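Local coordinates for spindle pole body-associated protein VIK1 (Saccharomyces cerevisiae, PDB 2O0A) that recruits the minus end-directed motor KAR3 to microtubules and has a C-terminal domain with a kinesin motor fold but no nucleotide-binding site, at residues Q125-Q131 with K202-R208; H57-N62 with T281-Q287; S196-I200 with K232-Q236. All blocks are in the same frame, centred on the assembly; numbering follows the deposited sequence.

Contact 1 of 3, residues Q125-Q131 with K202-R208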
loop_
_atom_site.group_PDB
_atom_site.type_symbol
_atom_site.label_atom_id
_atom_site.label_comp_id
_atom_site.label_asym_id
_atom_site.label_seq_id
_atom_site.Cartn_x
_atom_site.Cartn_y
_atom_site.Cartn_z
ATOM N N GLN A 125 3.951 -18.136 -12.179
ATOM C CA GLN A 125 5.330 -17.733 -12.377
ATOM C C GLN A 125 6.198 -17.853 -11.122
ATOM O O GLN A 125 7.425 -17.916 -11.237
ATOM C CB GLN A 125 5.378 -16.291 -12.867
ATOM C CG GLN A 125 4.583 -15.984 -14.132
ATOM C CD GLN A 125 4.505 -14.488 -14.366
ATOM O OE1 GLN A 125 3.690 -13.790 -13.760
ATOM N NE2 GLN A 125 5.377 -13.984 -15.219
ATOM N N TYR A 126 5.569 -17.856 -9.951
ATOM C CA TYR A 126 6.301 -17.762 -8.677
ATOM C C TYR A 126 5.734 -18.674 -7.619
ATOM O O TYR A 126 4.522 -18.942 -7.597
ATOM C CB TYR A 126 6.216 -16.336 -8.101
ATOM C CG TYR A 126 6.718 -15.263 -9.023
ATOM C CD1 TYR A 126 8.072 -14.935 -9.075
ATOM C CD2 TYR A 126 5.823 -14.553 -9.839
ATOM C CE1 TYR A 126 8.537 -13.943 -9.937
ATOM C CE2 TYR A 126 6.267 -13.553 -10.671
ATOM C CZ TYR A 126 7.622 -13.260 -10.737
ATOM O OH TYR A 126 8.057 -12.266 -11.590
ATOM N N VAL A 127 6.609 -19.111 -6.707
ATOM C CA VAL A 127 6.131 -19.601 -5.414
ATOM C C VAL A 127 6.106 -18.391 -4.473
ATOM O O VAL A 127 7.053 -17.603 -4.422
ATOM C CB VAL A 127 7.017 -20.715 -4.831
ATOM C CG1 VAL A 127 6.566 -21.091 -3.418
ATOM C CG2 VAL A 127 6.929 -21.956 -5.718
ATOM N N ILE A 128 4.988 -18.236 -3.784
ATOM C CA ILE A 128 4.693 -17.010 -3.030
ATOM C C ILE A 128 4.647 -17.302 -1.536
ATOM O O ILE A 128 3.955 -18.234 -1.102
ATOM C CB ILE A 128 3.338 -16.390 -3.499
ATOM C CG1 ILE A 128 3.415 -16.073 -4.992
ATOM C CG2 ILE A 128 3.002 -15.133 -2.691
ATOM C CD1 ILE A 128 2.114 -15.612 -5.612
ATOM N N THR A 129 5.396 -16.526 -0.753
ATOM C CA THR A 129 5.353 -16.655 0.706
ATOM C C THR A 129 4.803 -15.399 1.359
ATOM O O THR A 129 4.805 -14.329 0.756
ATOM C CB THR A 129 6.754 -16.894 1.303
ATOM O OG1 THR A 129 7.515 -15.689 1.224
ATOM C CG2 THR A 129 7.473 -17.981 0.532
ATOM N N LEU A 130 4.350 -15.544 2.595
ATOM C CA LEU A 130 3.819 -14.413 3.343
ATOM C C LEU A 130 4.182 -14.484 4.817
ATOM O O LEU A 130 4.142 -15.553 5.419
ATOM C CB LEU A 130 2.291 -14.327 3.149
ATOM C CG LEU A 130 1.557 -13.088 3.690
ATOM C CD1 LEU A 130 0.360 -12.684 2.810
ATOM C CD2 LEU A 130 1.114 -13.303 5.142
ATOM N N GLN A 131 4.542 -13.326 5.355
ATOM C CA GLN A 131 4.648 -13.102 6.802
ATOM C C GLN A 131 3.822 -11.879 7.139
ATOM O O GLN A 131 3.634 -11.014 6.290
ATOM C CB GLN A 131 6.099 -12.846 7.207
ATOM C CG GLN A 131 7.010 -14.036 6.924
ATOM C CD GLN A 131 8.447 -13.686 7.097
ATOM O OE1 GLN A 131 9.043 -13.034 6.240
ATOM N NE2 GLN A 131 9.028 -14.112 8.204
ATOM N N LYS A 202 5.018 -9.052 4.552
ATOM C CA LYS A 202 6.117 -9.237 3.615
ATOM C C LYS A 202 5.801 -10.447 2.758
ATOM O O LYS A 202 5.513 -11.536 3.278
ATOM C CB LYS A 202 7.445 -9.441 4.362
ATOM C CG LYS A 202 8.604 -9.724 3.410
ATOM C CD LYS A 202 9.880 -9.936 4.180
ATOM C CE LYS A 202 11.030 -10.097 3.180
ATOM N NZ LYS A 202 12.296 -10.566 3.847
ATOM N N VAL A 203 5.809 -10.244 1.442
ATOM C CA VAL A 203 5.534 -11.308 0.486
ATOM C C VAL A 203 6.812 -11.508 -0.321
ATOM O O VAL A 203 7.418 -10.534 -0.795
ATOM C CB VAL A 203 4.350 -10.929 -0.447
ATOM C CG1 VAL A 203 4.154 -11.979 -1.542
ATOM C CG2 VAL A 203 3.062 -10.744 0.359
ATOM N N GLN A 204 7.248 -12.758 -0.472
ATOM C CA GLN A 204 8.390 -13.050 -1.341
ATOM C C GLN A 204 7.874 -13.779 -2.578
ATOM O O GLN A 204 7.045 -14.680 -2.466
ATOM C CB GLN A 204 9.394 -13.945 -0.634
ATOM C CG GLN A 204 9.987 -13.356 0.623
ATOM C CD GLN A 204 10.921 -14.352 1.305
ATOM O OE1 GLN A 204 10.498 -15.415 1.777
ATOM N NE2 GLN A 204 12.192 -14.024 1.322
ATOM N N PHE A 205 8.377 -13.381 -3.736
ATOM C CA PHE A 205 8.047 -14.032 -4.998
ATOM C C PHE A 205 9.294 -14.772 -5.497
ATOM O O PHE A 205 10.237 -14.127 -5.929
ATOM C CB PHE A 205 7.627 -12.987 -6.046
ATOM C CG PHE A 205 6.336 -12.264 -5.712
ATOM C CD1 PHE A 205 5.101 -12.760 -6.155
ATOM C CD2 PHE A 205 6.367 -11.088 -4.971
ATOM C CE1 PHE A 205 3.887 -12.096 -5.833
ATOM C CE2 PHE A 205 5.170 -10.400 -4.668
ATOM C CZ PHE A 205 3.933 -10.915 -5.088
ATOM N N PHE A 206 9.288 -16.104 -5.419
ATOM C CA PHE A 206 10.425 -16.918 -5.858
ATOM C C PHE A 206 10.141 -17.435 -7.259
ATOM O O PHE A 206 9.198 -18.208 -7.445
ATOM C CB PHE A 206 10.617 -18.111 -4.928
ATOM C CG PHE A 206 11.139 -17.751 -3.582
ATOM C CD1 PHE A 206 12.510 -17.639 -3.370
ATOM C CD2 PHE A 206 10.270 -17.507 -2.527
ATOM C CE1 PHE A 206 13.018 -17.309 -2.111
ATOM C CE2 PHE A 206 10.780 -17.170 -1.265
ATOM C CZ PHE A 206 12.150 -17.070 -1.069
ATOM N N PRO A 207 10.947 -17.028 -8.252
ATOM C CA PRO A 207 10.637 -17.475 -9.611
ATOM C C PRO A 207 10.765 -18.981 -9.767
ATOM O O PRO A 207 11.738 -19.593 -9.284
ATOM C CB PRO A 207 11.692 -16.761 -10.465
ATOM C CG PRO A 207 12.802 -16.473 -9.539
ATOM C CD PRO A 207 12.133 -16.151 -8.226
ATOM N N ARG A 208 9.778 -19.570 -10.434
ATOM C CA ARG A 208 9.779 -21.007 -10.700
ATOM C C ARG A 208 10.851 -21.369 -11.716
ATOM O O ARG A 208 11.212 -20.553 -12.570
ATOM C CB ARG A 208 8.396 -21.456 -11.179
ATOM C CG ARG A 208 7.321 -21.308 -10.113
ATOM C CD ARG A 208 5.965 -21.825 -10.568
ATOM N NE ARG A 208 4.919 -21.521 -9.591
ATOM C CZ ARG A 208 4.575 -22.293 -8.561
ATOM N NH1 ARG A 208 5.182 -23.464 -8.358
ATOM N NH2 ARG A 208 3.607 -21.900 -7.731
HETATM O O HOH W 1 7.445 -13.670 3.238
HETATM O O HOH W 2 11.709 -12.272 6.200
#
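On one face of this antiparallel strand pair, Ile128, Leu130, Val203 and Phe205 make a continuous apolar patch. Ile128 CG2 packs 3.5 Å from Val203 CG1, and Leu130 CD1 lies 4.1 Å from Val203 CG2. Branched and aromatic side chains suit this face because helix 105-116 closes over it, bringing Ala116, Ile112 and Leu115. Phe205 also turns its ring edge toward the face of Tyr126, a T-shaped stack with centroids 5.6 Å apart and planes at 75°, while its CB makes a CH-pi contact over the same ring. Between the strands, Val127 with Phe206, Thr129 with Gln204 and Gln131 with Lys202 are the hydrogen-bonded pairs. Their side chains form a mixed face: Val127 CB and Phe206 CB lie 4.4 Å apart at one end; farther along, Thr129 OG1 lies 3.0 Å from Gln204 OE1, and a water accepts from Lys202 NZ (3.0 Å) and donates to Gln131 OE1 (2.8 Å). Lys202 and Gln131 also reach the backbone of Ile165 and Leu167. At the strand end Arg208 N donates to Gln125 O (3.0 Å), and its guanidinium bonds Gln123 O. One face thus belongs to the hydrophobic core of the motor-like fold, while the other grades from apolar to hydrated.

Contact 2 of 3, residues H57-N62 with T281-Q287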
loop_
_atom_site.group_PDB
_atom_site.type_symbol
_atom_site.label_atom_id
_atom_site.label_comp_id
_atom_site.label_asym_id
_atom_site.label_seq_id
_atom_site.Cartn_x
_atom_site.Cartn_y
_atom_site.Cartn_z
ATOM N N HIS A 57 -7.577 25.263 -1.006
ATOM C CA HIS A 57 -6.303 24.541 -1.132
ATOM C C HIS A 57 -6.416 23.352 -2.085
ATOM O O HIS A 57 -7.334 22.543 -1.962
ATOM C CB HIS A 57 -5.787 24.057 0.225
ATOM C CG HIS A 57 -4.341 23.673 0.212
ATOM N ND1 HIS A 57 -3.414 24.237 1.060
ATOM C CD2 HIS A 57 -3.657 22.786 -0.553
ATOM C CE1 HIS A 57 -2.224 23.715 0.820
ATOM N NE2 HIS A 57 -2.345 22.831 -0.153
ATOM N N VAL A 58 -5.461 23.260 -3.008
ATOM C CA VAL A 58 -5.403 22.194 -4.017
ATOM C C VAL A 58 -4.458 21.058 -3.608
ATOM O O VAL A 58 -3.263 21.285 -3.347
ATOM C CB VAL A 58 -4.975 22.762 -5.408
ATOM C CG1 VAL A 58 -4.889 21.673 -6.439
ATOM C CG2 VAL A 58 -5.958 23.844 -5.867
ATOM N N TYR A 59 -5.010 19.840 -3.557
ATOM C CA TYR A 59 -4.239 18.630 -3.272
ATOM C C TYR A 59 -4.278 17.701 -4.477
ATOM O O TYR A 59 -5.333 17.219 -4.856
ATOM C CB TYR A 59 -4.785 17.915 -2.033
ATOM C CG TYR A 59 -4.708 18.746 -0.777
ATOM C CD1 TYR A 59 -3.539 18.797 -0.035
ATOM C CD2 TYR A 59 -5.814 19.491 -0.339
ATOM C CE1 TYR A 59 -3.464 19.558 1.124
ATOM C CE2 TYR A 59 -5.745 20.258 0.815
ATOM C CZ TYR A 59 -4.563 20.289 1.530
ATOM O OH TYR A 59 -4.475 21.034 2.676
ATOM N N LYS A 60 -3.112 17.474 -5.067
ATOM C CA LYS A 60 -2.994 16.613 -6.242
ATOM C C LYS A 60 -2.489 15.220 -5.866
ATOM O O LYS A 60 -1.795 15.044 -4.854
ATOM C CB LYS A 60 -2.072 17.246 -7.286
ATOM C CG LYS A 60 -2.571 18.593 -7.781
ATOM C CD LYS A 60 -1.843 19.023 -9.032
ATOM C CE LYS A 60 -1.610 20.522 -9.024
ATOM N NZ LYS A 60 -0.537 20.914 -9.980
ATOM N N PHE A 61 -2.850 14.252 -6.707
ATOM C CA PHE A 61 -2.466 12.857 -6.529
ATOM C C PHE A 61 -2.184 12.298 -7.909
ATOM O O PHE A 61 -2.643 12.847 -8.919
ATOM C CB PHE A 61 -3.622 12.077 -5.917
ATOM C CG PHE A 61 -3.941 12.477 -4.500
ATOM C CD1 PHE A 61 -3.390 11.779 -3.436
ATOM C CD2 PHE A 61 -4.786 13.551 -4.241
ATOM C CE1 PHE A 61 -3.666 12.148 -2.132
ATOM C CE2 PHE A 61 -5.072 13.934 -2.931
ATOM C CZ PHE A 61 -4.514 13.225 -1.876
ATOM N N ASN A 62 -1.453 11.189 -7.979
ATOM C CA ASN A 62 -1.284 10.562 -9.280
ATOM C C ASN A 62 -2.642 10.201 -9.884
ATOM O O ASN A 62 -2.866 10.357 -11.096
ATOM C CB ASN A 62 -0.339 9.361 -9.183
ATOM C CG ASN A 62 1.056 9.772 -8.746
ATOM O OD1 ASN A 62 1.477 9.457 -7.652
ATOM N ND2 ASN A 62 1.747 10.538 -9.584
ATOM N N THR A 281 -2.869 16.974 4.033
ATOM C CA THR A 281 -1.567 17.574 4.329
ATOM C C THR A 281 -0.407 16.582 4.166
ATOM O O THR A 281 0.626 16.897 3.579
ATOM C CB THR A 281 -1.567 18.214 5.729
ATOM O OG1 THR A 281 -2.519 19.280 5.734
ATOM C CG2 THR A 281 -0.172 18.760 6.090
ATOM N N ILE A 282 -0.598 15.371 4.668
ATOM C CA ILE A 282 0.425 14.334 4.575
ATOM C C ILE A 282 0.688 13.965 3.124
ATOM O O ILE A 282 1.841 13.786 2.732
ATOM C CB ILE A 282 0.055 13.121 5.441
ATOM C CG1 ILE A 282 0.059 13.561 6.910
ATOM C CG2 ILE A 282 1.041 11.961 5.216
ATOM C CD1 ILE A 282 -0.451 12.551 7.887
ATOM N N SER A 283 -0.378 13.914 2.330
ATOM C CA SER A 283 -0.251 13.607 0.907
ATOM C C SER A 283 0.679 14.602 0.213
ATOM O O SER A 283 1.434 14.231 -0.689
ATOM C CB SER A 283 -1.628 13.534 0.230
ATOM O OG SER A 283 -2.164 14.823 -0.043
ATOM N N GLU A 284 0.642 15.865 0.636
ATOM C CA GLU A 284 1.568 16.853 0.060
ATOM C C GLU A 284 3.037 16.629 0.459
ATOM O O GLU A 284 3.938 16.788 -0.366
ATOM C CB GLU A 284 1.126 18.292 0.371
ATOM C CG GLU A 284 1.750 19.320 -0.572
ATOM C CD GLU A 284 1.286 20.744 -0.320
ATOM O OE1 GLU A 284 0.086 20.952 -0.038
ATOM O OE2 GLU A 284 2.126 21.663 -0.423
ATOM N N GLU A 285 3.272 16.246 1.707
ATOM C CA GLU A 285 4.612 15.928 2.185
ATOM C C GLU A 285 5.198 14.693 1.494
ATOM O O GLU A 285 6.379 14.657 1.160
ATOM C CB GLU A 285 4.590 15.686 3.683
ATOM C CG GLU A 285 4.179 16.877 4.526
ATOM C CD GLU A 285 4.212 16.515 5.976
ATOM O OE1 GLU A 285 3.315 15.756 6.413
ATOM O OE2 GLU A 285 5.151 16.955 6.679
ATOM N N VAL A 286 4.360 13.679 1.295
ATOM C CA VAL A 286 4.790 12.474 0.595
ATOM C C VAL A 286 5.341 12.807 -0.791
ATOM O O VAL A 286 6.394 12.294 -1.186
ATOM C CB VAL A 286 3.630 11.446 0.482
ATOM C CG1 VAL A 286 3.936 10.358 -0.572
ATOM C CG2 VAL A 286 3.339 10.830 1.837
ATOM N N GLN A 287 4.636 13.683 -1.502
ATOM C CA GLN A 287 4.930 13.969 -2.906
ATOM C C GLN A 287 5.927 15.109 -3.127
ATOM O O GLN A 287 6.306 15.379 -4.275
ATOM C CB GLN A 287 3.624 14.245 -3.667
ATOM C CG GLN A 287 2.671 13.051 -3.663
ATOM C CD GLN A 287 1.332 13.362 -4.303
ATOM O OE1 GLN A 287 1.156 13.204 -5.514
ATOM N NE2 GLN A 287 0.369 13.780 -3.487
HETATM O O HOH W 3 -0.958 20.448 -2.414
HETATM O O HOH W 4 -2.034 21.211 4.060
HETATM O O HOH W 5 -1.480 16.145 -2.308
#
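This is a polar, partly water-mediated contact between a strand and a helix: strand 58-60, at the edge of the small three-stranded antiparallel sheet, lies beside helix 276-289 near the C-terminus of the motor-homology domain. The short axes approach to 8.4 Å at 53°, a gap wide enough for side chains and single waters, and only 327 Å² is buried. Two direct hydrogen bonds span it. His57 NE2 donates to Glu284 OE1 at 3.1 Å, an imidazole-carboxylate pair well suited to this solvent-accessible end. Farther along, Gln287 NE2 donates to Lys60 O at 2.9 Å and also to Ser283 O, one turn back in its own helix, at 3.0 Å; the two hydrogens of a primary amide let one side chain serve both backbones. Three waters bridge the two segments. One donates to Lys60 O (2.8 Å) and Ser283 OG (2.7 Å), another joins Tyr59 OH (2.8 Å) to Thr281 OG1 (2.6 Å), and a third bridges Val58 O to Glu284 OE1, weakly at the carboxylate. The rings of Tyr59 and Phe61 lie alongside the helix's polar side chains, with Phe61 CZ 3.4 Å from Ser283 OG; small serine leaves room for the ring, and its OG also hydrogen-bonds Leu280 O in the preceding turn. Phe61 has apolar neighbours in Cys28, Ala30 and Ile50, whereas Ile282, pointing away from the strand, packs on Ile234 and Phe237. Helix 276-289 thus lies between the small sheet and helix 231-243, with Ser283 and Val286 resting on strand 265-270 of the main sheet.

Contact 3 of 3, residues S196-I200 with K232-Q236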
loop_
_atom_site.group_PDB
_atom_site.type_symbol
_atom_site.label_atom_id
_atom_site.label_comp_id
_atom_site.label_asym_id
_atom_site.label_seq_id
_atom_site.Cartn_x
_atom_site.Cartn_y
_atom_site.Cartn_z
ATOM N N SER A 196 -2.514 1.806 18.511
ATOM C CA SER A 196 -1.534 2.414 17.612
ATOM C C SER A 196 -0.434 1.445 17.186
ATOM O O SER A 196 -0.024 0.565 17.946
ATOM C CB SER A 196 -0.910 3.657 18.256
ATOM O OG SER A 196 0.245 4.071 17.540
ATOM N N GLY A 197 0.038 1.626 15.955
ATOM C CA GLY A 197 1.182 0.899 15.446
ATOM C C GLY A 197 1.161 0.756 13.937
ATOM O O GLY A 197 0.667 1.617 13.222
ATOM N N MET A 198 1.680 -0.364 13.463
ATOM C CA MET A 198 1.848 -0.559 12.038
ATOM C C MET A 198 1.835 -2.041 11.712
ATOM O O MET A 198 2.572 -2.828 12.309
ATOM C CB MET A 198 3.169 0.059 11.606
ATOM C CG MET A 198 3.456 -0.009 10.102
ATOM S SD MET A 198 4.944 0.909 9.651
ATOM C CE MET A 198 6.192 -0.190 10.266
ATOM N N GLY A 199 0.996 -2.426 10.758
ATOM C CA GLY A 199 1.074 -3.777 10.229
ATOM C C GLY A 199 2.109 -3.872 9.118
ATOM O O GLY A 199 2.268 -2.944 8.320
ATOM N N ILE A 200 2.829 -4.988 9.079
ATOM C CA ILE A 200 3.770 -5.264 8.001
ATOM C C ILE A 200 3.485 -6.642 7.435
ATOM O O ILE A 200 3.563 -7.647 8.143
ATOM C CB ILE A 200 5.243 -5.261 8.460
ATOM C CG1 ILE A 200 5.599 -3.943 9.149
ATOM C CG2 ILE A 200 6.164 -5.553 7.273
ATOM C CD1 ILE A 200 6.920 -4.005 9.924
ATOM N N LYS A 232 -3.436 7.947 14.841
ATOM C CA LYS A 232 -2.226 7.945 15.659
ATOM C C LYS A 232 -1.048 7.334 14.906
ATOM O O LYS A 232 0.037 7.915 14.885
ATOM C CB LYS A 232 -2.443 7.212 16.979
ATOM C CG LYS A 232 -2.730 8.138 18.158
ATOM C CD LYS A 232 -2.575 7.404 19.487
ATOM C CE LYS A 232 -1.191 7.600 20.105
ATOM N NZ LYS A 232 -0.118 6.824 19.422
ATOM N N SER A 233 -1.292 6.193 14.252
ATOM C CA SER A 233 -0.254 5.499 13.491
ATOM C C SER A 233 0.226 6.387 12.343
ATOM O O SER A 233 1.424 6.524 12.111
ATOM C CB SER A 233 -0.772 4.152 12.955
ATOM O OG SER A 233 -1.200 3.294 14.013
ATOM N N ILE A 234 -0.718 7.013 11.643
ATOM C CA ILE A 234 -0.391 7.900 10.527
ATOM C C ILE A 234 0.466 9.091 10.975
ATOM O O ILE A 234 1.371 9.523 10.262
ATOM C CB ILE A 234 -1.671 8.383 9.825
ATOM C CG1 ILE A 234 -2.357 7.204 9.126
ATOM C CG2 ILE A 234 -1.367 9.501 8.841
ATOM C CD1 ILE A 234 -3.815 7.457 8.775
ATOM N N GLU A 235 0.145 9.616 12.156
ATOM C CA GLU A 235 0.866 10.745 12.721
ATOM C C GLU A 235 2.271 10.366 13.147
ATOM O O GLU A 235 3.203 11.163 13.002
ATOM C CB GLU A 235 0.099 11.318 13.904
ATOM C CG GLU A 235 -1.149 12.065 13.502
ATOM C CD GLU A 235 -1.946 12.532 14.701
ATOM O OE1 GLU A 235 -1.783 11.951 15.801
ATOM O OE2 GLU A 235 -2.752 13.468 14.529
ATOM N N GLN A 236 2.418 9.138 13.645
ATOM C CA GLN A 236 3.730 8.589 13.974
ATOM C C GLN A 236 4.593 8.503 12.714
ATOM O O GLN A 236 5.754 8.904 12.722
ATOM C CB GLN A 236 3.599 7.235 14.676
ATOM C CG GLN A 236 4.787 6.871 15.554
ATOM C CD GLN A 236 4.494 5.723 16.505
ATOM O OE1 GLN A 236 5.302 4.809 16.652
ATOM N NE2 GLN A 236 3.335 5.768 17.156
#
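Ser196, Ser233 and Gly197 carry most of this small contact, in which the beginning of strand 197-207 meets the first turns of helix 231-243. Ser196, with 70 Å² covered, points its CA-to-CB bond toward the helix. Its OG lies near the ends of two longer polar side chains, 3.4 Å from Lys232 NZ and 3.5 Å from Gln236 NE2, and its CA is 3.7 Å from Ser233 OG. Ser233, with 47 Å² covered, makes the defining bond, donating from OG to Gly197 O at 2.6 Å. Serine suits the position because its hydroxyl reaches the strand backbone from a short stem, letting helix and strand come close; the CA atoms of Gly197 and Ser233 are just 5.2 Å apart. The same OG accepts a weak hydrogen bond from Asn230 ND2, just before the helix, and its side chain touches Leu228 on the adjacent strand. Gly197 has 33 Å² covered and adopts phi 153° and psi -147°, angles at which a CB would be jammed against the preceding carbonyl oxygen, so glycine is called for by the backbone itself. Met198, which takes no part in the contact, leads away to Ile251, Val254 and Leu255 of helix 250-261. Just 191 Å² is buried, so the close approach rests on a short hydroxyl-to-carbonyl bond and small residues, with little apolar side-chain packing between the two segments.

How the contacts relate
Contacts 1 and 3 both use strand 197-207, at its later and earlier parts, and their centres lie 26 Å apart; strands 126-136 and 197-207 are neighbours in the main mixed sheet. Contact 2 lies on the other side of the chain's centre from contact 1, about 33 Å away between centres. Its centre is 19 Å from that of contact 3, which it touches through helix packing: Ile282 CD1 meets Ile234 CG2 at 3.3 Å. Along the chain, residues 57-62 and 281-287 enclose both other contacts, while the segments of contacts 1 and 3 alternate. The contacts are thus spread over the motor-homology domain, contact 3 linked to contact 1 by strand 197-207 and to contact 2 by helix packing, in a kinesin-like architecture kept without a nucleotide-binding site.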